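Local coordinates for protein 2,3-dihydroxybenzoate-AMP ligase (Bacillus subtilis, PDB 1MDB) that belongs to the ANL superfamily of AMP-binding enzymes and binds adenosine monophosphate and 2,3-dihydroxy-benzoic acid, at residues P259-A264 with M284-A289; T276-P281 with Q301-G306; P266-E271 with D295-L300; F475-D480 with E510-T515. All coordinates share one frame; numbering follows the deposited sequence.

Interaction 1 (P259-A264 with M284-A289); sequences PSPDDA and MVWMDA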
loop_
_atom_site.group_PDB
_atom_site.type_symbol
_atom_site.label_atom_id
_atom_site.label_comp_id
_atom_site.label_asym_id
_atom_site.label_seq_id
_atom_site.Cartn_x
_atom_site.Cartn_y
_atom_site.Cartn_z
ATOM N N PRO A 259 11.309 5.822 -6.087
ATOM C CA PRO A 259 10.512 6.856 -5.413
ATOM C C PRO A 259 11.243 8.189 -5.283
ATOM O O PRO A 259 10.614 9.227 -5.079
ATOM C CB PRO A 259 10.250 6.260 -4.025
ATOM C CG PRO A 259 10.537 4.794 -4.178
ATOM C CD PRO A 259 11.703 4.776 -5.134
ATOM N N SER A 260 12.569 8.146 -5.384
ATOM C CA SER A 260 13.414 9.327 -5.214
ATOM C C SER A 260 13.114 10.554 -6.072
ATOM O O SER A 260 12.768 10.439 -7.244
ATOM C CB SER A 260 14.883 8.937 -5.406
ATOM O OG SER A 260 15.719 10.078 -5.405
ATOM N N PRO A 261 13.234 11.757 -5.481
ATOM C CA PRO A 261 12.981 13.001 -6.212
ATOM C C PRO A 261 13.828 13.080 -7.489
ATOM O O PRO A 261 13.371 13.572 -8.516
ATOM C CB PRO A 261 13.362 14.070 -5.198
ATOM C CG PRO A 261 12.907 13.462 -3.923
ATOM C CD PRO A 261 13.432 12.037 -4.046
ATOM N N ASP A 262 15.063 12.597 -7.416
ATOM C CA ASP A 262 15.938 12.620 -8.577
ATOM C C ASP A 262 15.265 11.992 -9.789
ATOM O O ASP A 262 15.440 12.464 -10.909
ATOM C CB ASP A 262 17.250 11.897 -8.280
ATOM C CG ASP A 262 18.207 12.748 -7.483
ATOM O OD1 ASP A 262 18.515 13.868 -7.937
ATOM O OD2 ASP A 262 18.655 12.306 -6.411
ATOM N N ASP A 263 14.487 10.937 -9.564
ATOM C CA ASP A 263 13.785 10.276 -10.652
ATOM C C ASP A 263 12.395 10.845 -10.911
ATOM O O ASP A 263 12.020 11.072 -12.058
ATOM C CB ASP A 263 13.666 8.772 -10.385
ATOM C CG ASP A 263 14.973 8.035 -10.600
ATOM O OD1 ASP A 263 15.700 8.399 -11.551
ATOM O OD2 ASP A 263 15.267 7.089 -9.834
ATOM N N ALA A 264 11.643 11.083 -9.839
ATOM C CA ALA A 264 10.273 11.584 -9.921
ATOM C C ALA A 264 10.063 13.036 -10.361
ATOM O O ALA A 264 9.163 13.315 -11.153
ATOM C CB ALA A 264 9.572 11.359 -8.581
ATOM N N MET A 284 8.715 13.443 3.587
ATOM C CA MET A 284 9.728 14.304 4.187
ATOM C C MET A 284 10.878 14.537 3.193
ATOM O O MET A 284 11.352 15.662 3.022
ATOM C CB MET A 284 10.278 13.667 5.464
ATOM C CG MET A 284 9.202 13.259 6.462
ATOM S SD MET A 284 8.088 14.622 6.894
ATOM C CE MET A 284 7.042 13.845 8.163
ATOM N N VAL A 285 11.335 13.472 2.544
ATOM C CA VAL A 285 12.421 13.608 1.576
ATOM C C VAL A 285 11.995 14.507 0.415
ATOM O O VAL A 285 12.777 15.327 -0.062
ATOM C CB VAL A 285 12.861 12.231 1.011
ATOM C CG1 VAL A 285 13.941 12.417 -0.056
ATOM C CG2 VAL A 285 13.403 11.355 2.136
ATOM N N TRP A 286 10.755 14.356 -0.031
ATOM C CA TRP A 286 10.254 15.161 -1.142
ATOM C C TRP A 286 10.167 16.636 -0.781
ATOM O O TRP A 286 10.492 17.499 -1.604
ATOM C CB TRP A 286 8.883 14.650 -1.593
ATOM C CG TRP A 286 8.967 13.498 -2.565
ATOM C CD1 TRP A 286 9.807 12.418 -2.490
ATOM C CD2 TRP A 286 8.184 13.316 -3.752
ATOM N NE1 TRP A 286 9.592 11.580 -3.560
ATOM C CE2 TRP A 286 8.604 12.107 -4.348
ATOM C CE3 TRP A 286 7.167 14.057 -4.367
ATOM C CZ2 TRP A 286 8.041 11.622 -5.535
ATOM C CZ3 TRP A 286 6.605 13.575 -5.548
ATOM C CH2 TRP A 286 7.045 12.368 -6.118
ATOM N N MET A 287 9.733 16.924 0.448
ATOM C CA MET A 287 9.626 18.302 0.896
ATOM C C MET A 287 11.004 18.947 0.980
ATOM O O MET A 287 11.167 20.092 0.569
ATOM C CB MET A 287 8.892 18.385 2.240
ATOM C CG MET A 287 7.443 17.912 2.152
ATOM S SD MET A 287 6.398 18.460 3.526
ATOM C CE MET A 287 5.625 19.860 2.789
ATOM N N ASP A 288 12.001 18.224 1.488
ATOM C CA ASP A 288 13.351 18.793 1.550
ATOM C C ASP A 288 13.820 19.074 0.131
ATOM O O ASP A 288 14.295 20.166 -0.184
ATOM C CB ASP A 288 14.360 17.828 2.186
ATOM C CG ASP A 288 14.203 17.711 3.684
ATOM O OD1 ASP A 288 15.056 17.049 4.310
ATOM O OD2 ASP A 288 13.232 18.270 4.238
ATOM N N ALA A 289 13.680 18.069 -0.723
ATOM C CA ALA A 289 14.108 18.180 -2.107
ATOM C C ALA A 289 13.408 19.317 -2.842
ATOM O O ALA A 289 14.050 20.079 -3.557
ATOM C CB ALA A 289 13.868 16.860 -2.826
#

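Interaction 2 (T276-P281 with Q301-G306); sequences TALVPP and QVLQVG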
loop_
_atom_site.group_PDB
_atom_site.type_symbol
_atom_site.label_atom_id
_atom_site.label_comp_id
_atom_site.label_asym_id
_atom_site.label_seq_id
_atom_site.Cartn_x
_atom_site.Cartn_y
_atom_site.Cartn_z
ATOM N N THR A 276 0.239 12.191 -7.436
ATOM C CA THR A 276 1.152 11.120 -7.060
ATOM C C THR A 276 0.905 10.728 -5.598
ATOM O O THR A 276 0.222 11.445 -4.851
ATOM C CB THR A 276 2.628 11.522 -7.282
ATOM O OG1 THR A 276 3.463 10.370 -7.118
ATOM C CG2 THR A 276 3.060 12.593 -6.306
ATOM N N ALA A 277 1.443 9.585 -5.187
ATOM C CA ALA A 277 1.220 9.115 -3.825
ATOM C C ALA A 277 2.509 8.734 -3.121
ATOM O O ALA A 277 3.348 8.018 -3.676
ATOM C CB ALA A 277 0.262 7.931 -3.838
ATOM N N LEU A 278 2.651 9.221 -1.891
ATOM C CA LEU A 278 3.830 8.953 -1.080
ATOM C C LEU A 278 3.406 8.397 0.280
ATOM O O LEU A 278 2.215 8.373 0.621
ATOM C CB LEU A 278 4.624 10.246 -0.834
ATOM C CG LEU A 278 4.698 11.319 -1.936
ATOM C CD1 LEU A 278 5.435 12.545 -1.396
ATOM C CD2 LEU A 278 5.397 10.768 -3.190
ATOM N N VAL A 279 4.398 7.935 1.035
ATOM C CA VAL A 279 4.195 7.454 2.393
ATOM C C VAL A 279 4.948 8.532 3.181
ATOM O O VAL A 279 5.792 9.228 2.610
ATOM C CB VAL A 279 4.826 6.044 2.631
ATOM C CG1 VAL A 279 4.030 4.979 1.881
ATOM C CG2 VAL A 279 6.276 6.026 2.177
ATOM N N PRO A 280 4.654 8.696 4.488
ATOM C CA PRO A 280 5.311 9.709 5.321
ATOM C C PRO A 280 6.830 9.904 5.217
ATOM O O PRO A 280 7.295 11.021 4.995
ATOM C CB PRO A 280 4.851 9.342 6.740
ATOM C CG PRO A 280 3.476 8.821 6.502
ATOM C CD PRO A 280 3.673 7.930 5.279
ATOM N N PRO A 281 7.630 8.836 5.391
ATOM C CA PRO A 281 9.085 9.016 5.296
ATOM C C PRO A 281 9.511 9.679 3.982
ATOM O O PRO A 281 10.377 10.548 3.966
ATOM C CB PRO A 281 9.618 7.588 5.391
ATOM C CG PRO A 281 8.584 6.876 6.161
ATOM C CD PRO A 281 7.294 7.421 5.629
ATOM N N GLN A 301 -1.539 18.680 -8.880
ATOM C CA GLN A 301 -2.811 19.138 -8.326
ATOM C C GLN A 301 -3.148 18.464 -6.992
ATOM O O GLN A 301 -3.786 19.064 -6.126
ATOM C CB GLN A 301 -3.943 18.853 -9.317
ATOM C CG GLN A 301 -3.940 19.731 -10.559
ATOM C CD GLN A 301 -4.868 19.201 -11.628
ATOM O OE1 GLN A 301 -6.029 18.904 -11.359
ATOM N NE2 GLN A 301 -4.362 19.074 -12.847
ATOM N N VAL A 302 -2.721 17.214 -6.837
ATOM C CA VAL A 302 -2.991 16.444 -5.626
ATOM C C VAL A 302 -1.804 15.580 -5.227
ATOM O O VAL A 302 -1.259 14.837 -6.043
ATOM C CB VAL A 302 -4.206 15.506 -5.817
ATOM C CG1 VAL A 302 -4.392 14.625 -4.586
ATOM C CG2 VAL A 302 -5.458 16.327 -6.082
ATOM N N LEU A 303 -1.408 15.687 -3.967
ATOM C CA LEU A 303 -0.306 14.897 -3.448
ATOM C C LEU A 303 -0.852 14.033 -2.313
ATOM O O LEU A 303 -1.252 14.549 -1.264
ATOM C CB LEU A 303 0.811 15.805 -2.927
ATOM C CG LEU A 303 2.026 15.040 -2.388
ATOM C CD1 LEU A 303 2.683 14.294 -3.530
ATOM C CD2 LEU A 303 3.019 16.001 -1.745
ATOM N N GLN A 304 -0.890 12.724 -2.534
ATOM C CA GLN A 304 -1.397 11.791 -1.536
ATOM C C GLN A 304 -0.298 11.348 -0.580
ATOM O O GLN A 304 0.824 11.079 -0.996
ATOM C CB GLN A 304 -1.963 10.530 -2.199
ATOM C CG GLN A 304 -3.066 10.731 -3.235
ATOM C CD GLN A 304 -3.627 9.403 -3.715
ATOM O OE1 GLN A 304 -2.910 8.581 -4.296
ATOM N NE2 GLN A 304 -4.906 9.175 -3.460
ATOM N N VAL A 305 -0.630 11.278 0.707
ATOM C CA VAL A 305 0.307 10.799 1.709
ATOM C C VAL A 305 -0.467 9.854 2.618
ATOM O O VAL A 305 -1.486 10.230 3.211
ATOM C CB VAL A 305 0.917 11.943 2.523
ATOM C CG1 VAL A 305 2.011 11.389 3.432
ATOM C CG2 VAL A 305 1.508 12.989 1.585
ATOM N N GLY A 306 -0.006 8.609 2.695
ATOM C CA GLY A 306 -0.686 7.624 3.512
ATOM C C GLY A 306 0.174 6.403 3.773
ATOM O O GLY A 306 1.380 6.436 3.554
#

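Interaction 3 (P266-E271 with D295-L300); sequences PLIERE and DDLSSL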
loop_
_atom_site.group_PDB
_atom_site.type_symbol
_atom_site.label_atom_id
_atom_site.label_comp_id
_atom_site.label_asym_id
_atom_site.label_seq_id
_atom_site.Cartn_x
_atom_site.Cartn_y
_atom_site.Cartn_z
ATOM N N PRO A 266 11.838 15.201 -12.373
ATOM C CA PRO A 266 11.913 15.451 -13.818
ATOM C C PRO A 266 10.666 14.904 -14.511
ATOM O O PRO A 266 10.107 15.532 -15.406
ATOM C CB PRO A 266 13.178 14.704 -14.233
ATOM C CG PRO A 266 14.033 14.778 -13.004
ATOM C CD PRO A 266 13.041 14.498 -11.898
ATOM N N LEU A 267 10.227 13.730 -14.071
ATOM C CA LEU A 267 9.047 13.075 -14.629
ATOM C C LEU A 267 7.788 13.911 -14.404
ATOM O O LEU A 267 6.903 13.966 -15.248
ATOM C CB LEU A 267 8.872 11.693 -13.984
ATOM C CG LEU A 267 9.153 10.401 -14.761
ATOM C CD1 LEU A 267 9.855 10.676 -16.084
ATOM C CD2 LEU A 267 9.964 9.479 -13.873
ATOM N N ILE A 268 7.705 14.557 -13.251
ATOM C CA ILE A 268 6.542 15.374 -12.950
ATOM C C ILE A 268 6.501 16.587 -13.879
ATOM O O ILE A 268 5.448 16.939 -14.413
ATOM C CB ILE A 268 6.560 15.825 -11.473
ATOM C CG1 ILE A 268 6.445 14.591 -10.572
ATOM C CG2 ILE A 268 5.418 16.797 -11.205
ATOM C CD1 ILE A 268 6.475 14.884 -9.089
ATOM N N GLU A 269 7.652 17.214 -14.084
ATOM C CA GLU A 269 7.717 18.377 -14.965
ATOM C C GLU A 269 7.602 17.985 -16.444
ATOM O O GLU A 269 6.863 18.611 -17.206
ATOM C CB GLU A 269 9.023 19.145 -14.737
ATOM C CG GLU A 269 9.409 20.050 -15.904
ATOM C CD GLU A 269 10.512 21.024 -15.553
ATOM O OE1 GLU A 269 11.460 20.634 -14.836
ATOM O OE2 GLU A 269 10.432 22.184 -16.010
ATOM N N ARG A 270 8.335 16.950 -16.846
ATOM C CA ARG A 270 8.304 16.510 -18.234
ATOM C C ARG A 270 6.934 15.984 -18.648
ATOM O O ARG A 270 6.387 16.400 -19.665
ATOM C CB ARG A 270 9.366 15.429 -18.480
ATOM C CG ARG A 270 9.326 14.857 -19.889
ATOM C CD ARG A 270 10.420 13.828 -20.124
ATOM N NE ARG A 270 10.252 13.174 -21.421
ATOM C CZ ARG A 270 11.106 12.298 -21.947
ATOM N NH1 ARG A 270 12.211 11.953 -21.294
ATOM N NH2 ARG A 270 10.852 11.761 -23.132
ATOM N N GLU A 271 6.371 15.082 -17.852
ATOM C CA GLU A 271 5.070 14.497 -18.170
ATOM C C GLU A 271 3.882 15.282 -17.640
ATOM O O GLU A 271 2.730 14.966 -17.953
ATOM C CB GLU A 271 4.999 13.074 -17.624
ATOM C CG GLU A 271 6.093 12.181 -18.143
ATOM C CD GLU A 271 6.091 12.102 -19.661
ATOM O OE1 GLU A 271 4.994 12.147 -20.261
ATOM O OE2 GLU A 271 7.183 11.988 -20.248
ATOM N N ASP A 295 13.218 21.908 -10.151
ATOM C CA ASP A 295 12.234 21.298 -11.032
ATOM C C ASP A 295 10.917 22.029 -10.897
ATOM O O ASP A 295 10.634 22.619 -9.858
ATOM C CB ASP A 295 12.036 19.824 -10.689
ATOM C CG ASP A 295 13.282 19.004 -10.923
ATOM O OD1 ASP A 295 14.223 19.105 -10.102
ATOM O OD2 ASP A 295 13.323 18.271 -11.936
ATOM N N ASP A 296 10.119 21.990 -11.959
ATOM C CA ASP A 296 8.817 22.642 -11.976
ATOM C C ASP A 296 7.715 21.612 -11.737
ATOM O O ASP A 296 7.265 20.935 -12.663
ATOM C CB ASP A 296 8.617 23.350 -13.318
ATOM C CG ASP A 296 7.186 23.768 -13.548
ATOM O OD1 ASP A 296 6.502 24.114 -12.563
ATOM O OD2 ASP A 296 6.753 23.764 -14.720
ATOM N N LEU A 297 7.291 21.510 -10.479
ATOM C CA LEU A 297 6.267 20.560 -10.060
ATOM C C LEU A 297 4.900 21.208 -10.082
ATOM O O LEU A 297 3.944 20.688 -9.507
ATOM C CB LEU A 297 6.570 20.072 -8.645
ATOM C CG LEU A 297 8.026 19.682 -8.374
ATOM C CD1 LEU A 297 8.148 19.146 -6.956
ATOM C CD2 LEU A 297 8.487 18.638 -9.388
ATOM N N SER A 298 4.826 22.349 -10.759
ATOM C CA SER A 298 3.606 23.142 -10.886
ATOM C C SER A 298 2.353 22.427 -11.397
ATOM O O SER A 298 1.239 22.806 -11.046
ATOM C CB SER A 298 3.891 24.356 -11.780
ATOM O OG SER A 298 2.691 24.958 -12.215
ATOM N N SER A 299 2.519 21.414 -12.236
ATOM C CA SER A 299 1.365 20.690 -12.769
ATOM C C SER A 299 0.673 19.844 -11.699
ATOM O O SER A 299 -0.463 19.393 -11.872
ATOM C CB SER A 299 1.804 19.782 -13.914
ATOM O OG SER A 299 2.800 18.868 -13.479
ATOM N N LEU A 300 1.362 19.631 -10.587
ATOM C CA LEU A 300 0.811 18.824 -9.507
ATOM C C LEU A 300 -0.453 19.452 -8.906
ATOM O O LEU A 300 -0.445 20.611 -8.486
ATOM C CB LEU A 300 1.882 18.636 -8.430
ATOM C CG LEU A 300 1.952 17.299 -7.692
ATOM C CD1 LEU A 300 1.972 16.148 -8.687
ATOM C CD2 LEU A 300 3.195 17.282 -6.827
#

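Interaction 4 (F475-D480 with E510-T515); sequences FIIPRD and ESFPQT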
loop_
_atom_site.group_PDB
_atom_site.type_symbol
_atom_site.label_atom_id
_atom_site.label_comp_id
_atom_site.label_asym_id
_atom_site.label_seq_id
_atom_site.Cartn_x
_atom_site.Cartn_y
_atom_site.Cartn_z
ATOM N N PHE A 475 14.000 7.510 17.585
ATOM C CA PHE A 475 15.076 7.549 16.604
ATOM C C PHE A 475 14.882 8.834 15.807
ATOM O O PHE A 475 13.805 9.102 15.295
ATOM C CB PHE A 475 15.024 6.324 15.687
ATOM C CG PHE A 475 15.450 5.053 16.358
ATOM C CD1 PHE A 475 14.610 4.411 17.264
ATOM C CD2 PHE A 475 16.710 4.503 16.101
ATOM C CE1 PHE A 475 15.012 3.237 17.908
ATOM C CE2 PHE A 475 17.124 3.328 16.738
ATOM C CZ PHE A 475 16.277 2.697 17.642
ATOM N N ILE A 476 15.926 9.641 15.735
ATOM C CA ILE A 476 15.863 10.905 15.019
ATOM C C ILE A 476 16.816 10.910 13.821
ATOM O O ILE A 476 17.952 10.436 13.913
ATOM C CB ILE A 476 16.276 12.076 15.942
ATOM C CG1 ILE A 476 15.326 12.173 17.144
ATOM C CG2 ILE A 476 16.313 13.370 15.154
ATOM C CD1 ILE A 476 13.900 12.574 16.789
ATOM N N ILE A 477 16.338 11.424 12.695
ATOM C CA ILE A 477 17.167 11.566 11.509
ATOM C C ILE A 477 17.464 13.060 11.503
ATOM O O ILE A 477 16.566 13.878 11.292
ATOM C CB ILE A 477 16.421 11.173 10.221
ATOM C CG1 ILE A 477 16.185 9.657 10.194
ATOM C CG2 ILE A 477 17.236 11.599 9.008
ATOM C CD1 ILE A 477 15.321 9.177 9.030
ATOM N N PRO A 478 18.726 13.434 11.772
ATOM C CA PRO A 478 19.182 14.825 11.817
ATOM C C PRO A 478 19.043 15.565 10.500
ATOM O O PRO A 478 19.338 15.022 9.440
ATOM C CB PRO A 478 20.650 14.697 12.228
ATOM C CG PRO A 478 20.720 13.381 12.919
ATOM C CD PRO A 478 19.843 12.521 12.063
ATOM N N ARG A 479 18.582 16.807 10.567
ATOM C CA ARG A 479 18.456 17.621 9.368
ATOM C C ARG A 479 19.786 18.352 9.287
ATOM O O ARG A 479 19.850 19.570 9.449
ATOM C CB ARG A 479 17.314 18.622 9.514
ATOM C CG ARG A 479 17.177 19.571 8.344
ATOM C CD ARG A 479 16.009 20.512 8.552
ATOM N NE ARG A 479 14.745 19.793 8.661
ATOM C CZ ARG A 479 14.250 19.011 7.709
ATOM N NH1 ARG A 479 14.916 18.843 6.572
ATOM N NH2 ARG A 479 13.089 18.397 7.891
ATOM N N ASP A 480 20.843 17.569 9.067
ATOM C CA ASP A 480 22.228 18.029 8.969
ATOM C C ASP A 480 22.955 17.704 10.270
ATOM O O ASP A 480 22.933 16.557 10.723
ATOM C CB ASP A 480 22.305 19.531 8.686
ATOM C CG ASP A 480 23.711 19.987 8.383
ATOM O OD1 ASP A 480 24.325 19.449 7.432
ATOM O OD2 ASP A 480 24.206 20.883 9.099
ATOM N N GLU A 510 20.861 7.915 10.192
ATOM C CA GLU A 510 20.783 8.558 8.890
ATOM C C GLU A 510 19.501 8.178 8.163
ATOM O O GLU A 510 19.056 8.896 7.273
ATOM C CB GLU A 510 21.999 8.174 8.050
ATOM C CG GLU A 510 21.954 8.690 6.632
ATOM C CD GLU A 510 23.223 8.386 5.861
ATOM O OE1 GLU A 510 23.643 7.205 5.833
ATOM O OE2 GLU A 510 23.797 9.333 5.278
ATOM N N SER A 511 18.908 7.051 8.545
ATOM C CA SER A 511 17.668 6.597 7.931
ATOM C C SER A 511 16.977 5.591 8.839
ATOM O O SER A 511 17.594 5.046 9.754
ATOM C CB SER A 511 17.951 5.951 6.569
ATOM O OG SER A 511 18.687 4.753 6.730
ATOM N N PHE A 512 15.694 5.354 8.582
ATOM C CA PHE A 512 14.893 4.418 9.366
ATOM C C PHE A 512 14.712 3.143 8.555
ATOM O O PHE A 512 14.642 3.198 7.329
ATOM C CB PHE A 512 13.498 4.998 9.645
ATOM C CG PHE A 512 13.490 6.218 10.533
ATOM C CD1 PHE A 512 12.483 7.175 10.400
ATOM C CD2 PHE A 512 14.453 6.396 11.520
ATOM C CE1 PHE A 512 12.437 8.290 11.240
ATOM C CE2 PHE A 512 14.411 7.510 12.364
ATOM C CZ PHE A 512 13.404 8.454 12.221
ATOM N N PRO A 513 14.628 1.981 9.229
ATOM C CA PRO A 513 14.441 0.720 8.507
ATOM C C PRO A 513 13.025 0.808 7.937
ATOM O O PRO A 513 12.109 1.249 8.640
ATOM C CB PRO A 513 14.535 -0.349 9.605
ATOM C CG PRO A 513 15.152 0.358 10.780
ATOM C CD PRO A 513 14.629 1.756 10.683
ATOM N N GLN A 514 12.837 0.383 6.694
ATOM C CA GLN A 514 11.520 0.474 6.076
ATOM C C GLN A 514 10.962 -0.837 5.573
ATOM O O GLN A 514 11.687 -1.811 5.403
ATOM C CB GLN A 514 11.562 1.478 4.918
ATOM C CG GLN A 514 12.206 2.798 5.291
ATOM C CD GLN A 514 12.242 3.780 4.139
ATOM O OE1 GLN A 514 12.325 3.384 2.976
ATOM N NE2 GLN A 514 12.200 5.068 4.456
ATOM N N THR A 515 9.658 -0.841 5.326
ATOM C CA THR A 515 8.958 -2.011 4.824
ATOM C C THR A 515 9.011 -2.015 3.302
ATOM O O THR A 515 9.615 -1.137 2.685
ATOM C CB THR A 515 7.481 -1.997 5.216
ATOM O OG1 THR A 515 6.852 -0.870 4.600
ATOM C CG2 THR A 515 7.321 -1.893 6.734
#

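Interaction 1 (P259-A264 with M284-A289)
Trp286 reaches from helix 280-292 to the start of helix 261-271 and meets Pro261, Pro259 and Ala264 in turn. From CB outward, CG lies anti to the carbonyl carbon (chi1 -84°), and this turns the indole out toward the neighbouring helix. CD1 comes first against Pro261, 3.6 Å from its CG, the two rings crossing obliquely. Next along the same side, NE1 donates to Pro259 O at 3.0 Å. The N-H...O angle of 148° shows a bond somewhat bent, yet the oxygen lies only 6° out of the indole plane, at the ring edge. Further out CZ2 rests 3.4 Å from Ala264 CB, with CH2 also close to that methyl. Past this segment the indole touches Thr276 and Leu278 of strand 275-278 in the large mixed sheet and stacks edge-to-face with Phe265.

Pro261 spreads the apolar contact along the partner helix: its CB is 3.7 Å from Ala289 CB, and its CD is 4.0 Å from Val285 CG1. Pro261 is the first residue of its helix, and Ser260 is the N-cap, its OG accepting from Asp262 N at 3.3 Å. The contact thus joins the two helices that precede and follow strand 275-278 in the AMP-binding enzyme family region.

One directed bond, together with the carbons packed round it, is consistent with a fixed rotation for this buried ring. The one polar atom of the indole is thereby paired with a loop carbonyl just ahead of the helix start, combining polar satisfaction with apolar burial.

Interaction 2 (T276-P281 with Q301-G306)
Val302 O takes a weak bond from Thr276 N at 3.3 Å, the first rung between strands 302-306 and 275-278. At Leu303 the side chain lies alongside that of Thr276, both pointing the same way. With CG anti to the backbone N (chi1 -179°), Leu303 brings CD1 to 3.3 Å from Thr276 CG2, tighter than usual van der Waals contact; the same methyl also meets Leu278 CD1 at 3.9 Å. The Thr276 hydroxyl is engaged elsewhere, bonded to Leu227 O on the neighbouring strand.

Gln304 uses both backbone groups: its N donates to Thr276 O at 2.9 Å, nearly straight at 169°, and its O accepts from Leu278 N at 2.8 Å. Such alternation is the parallel pattern, and the short segments run 25° apart. These are the two strands of a beta-alpha-beta unit whose crossover is helix 280-292, within the large mixed sheet. The Gln304 side chain leaves on the face of Ala277, where OE1 touches the Ala277 methyl, and NE2 bonds to Gln327 OE1 and Ser240 O.

Val305 returns to the face of Thr276 and Leu278. Its CA-H points at Leu278 O, 3.3 Å from CA, while its CG1 approaches the ring of Pro280, where helix 280-292 begins. Gly306 N then donates to Leu278 O at 3.0 Å, an oxygen also bonded by Tyr236 OH. Gly306 O faces the turn into the helix, 3.2 Å from Val279 CA in a CH...O contact and close to Pro280 CD as well. Gly306 also touches adenosine monophosphate, as part of its pocket.

Interaction 3 (P266-E271 with D295-L300)
Ile268 packs against the loop 295-300, its CB directed to it, and Leu297 CD2 sits 4.0 Å from that CB and equally near CG2 of Ile268. The two side chains cross at a slant. CG2 of Ile268, anti to the backbone N (chi1 of -64° to CG1), also faces Leu300, with 4.3 Å to Leu300 CD1. The next residue, Glu269, stretches over Asp296: its CB is 3.3 Å from Asp296 O, and its OE2 lies 3.4 Å from Asp296 CB. The one bond between the segments is weak, Asp296 N to Glu269 OE1 at 3.5 Å, although straight at 169°.

Acid groups gather here. Glu269 OE1 and Asp295 OD2 are 4.2 Å apart, and Glu269 OE2 and Asp296 OD2 also come near. This should raise the electrostatic cost of the contact, probably eased by the salt bridge from Arg293 to Asp295 OD1. Asp295 OD2 also lies 3.4 Å from Pro266 N, which has no hydrogen to give; the helix is kinked at this proline.

Behind the first shell, a type I turn from Leu297 to Leu300, closed by Leu300 N to Leu297 O at 3.0 Å, sets both leucines against Ile268. Ser299 touches Ile268 O with its OG, which is hydrogen-bonded to Val273 O.

The loop, running from helix 280-292 into strand 302-306, thus lies against helix 261-271, with Asp295 and Leu297 also touching Phe265, the residue just before Pro266, while Leu267 and Glu271 of the helix meet Val254 on strand 252-255.

Interaction 4 (F475-D480 with E510-T515)
Ile477 lays its terminal methyl on the ring of Phe512 in a CH-pi contact: CD1 is 3.5 Å from the ring centroid and 3° off the ring normal, almost exactly over the centre of one face. The extended second torsion of Ile477 (chi2 174°) carries CD1 to that point.

Apolar contacts widen the patch. Ile477 CG1 approaches Phe512 CE2 at 3.5 Å over the same face, and Phe475 CB comes within 3.6 Å of Phe512 CE2 as well. The aromatic ring of Phe475 turns elsewhere, toward Leu525 and Ile529 of helix 522-534.

Contacts with backbone atoms complete the fit. Phe475 O stands 3.2 Å from Phe512 CZ at an oblique angle to the ring, while Ile477 CG2 is 3.7 Å from Glu510 O and Ile477 CD1 is as close to Ser511 CA.

Strand 469-478 is the middle strand of the three-stranded sheet of the C-terminal domain, and 510-515 belongs to the loop that follows its edge strand 505-508. With no hydrogen bond joining the two segments, the contact between them rests on apolar and CH-pi packing, Phe512 offering a flat surface to a branched aliphatic side chain.

Following the chain, residues 259-264 open interaction 1, 266-271 open interaction 3 and 276-281 open interaction 2; they then close in that same order at 284-289, 295-300 and 301-306. Each pair therefore crosses, and none nests. Together they bind helix 261-271, strand 275-278, helix 280-292 and strand 302-306 into one body, with Trp286 of interaction 1 touching both Thr276 of interaction 2 and Ile268 of interaction 3. Interaction 4 follows in series, closing a loop within the C-terminal domain. It meets the rest through the salt bridge Asp288-Arg479 to interaction 1 and through Pro281 against Gln514 to interaction 2; interaction 3 stays about 15 Å away between nearest atoms.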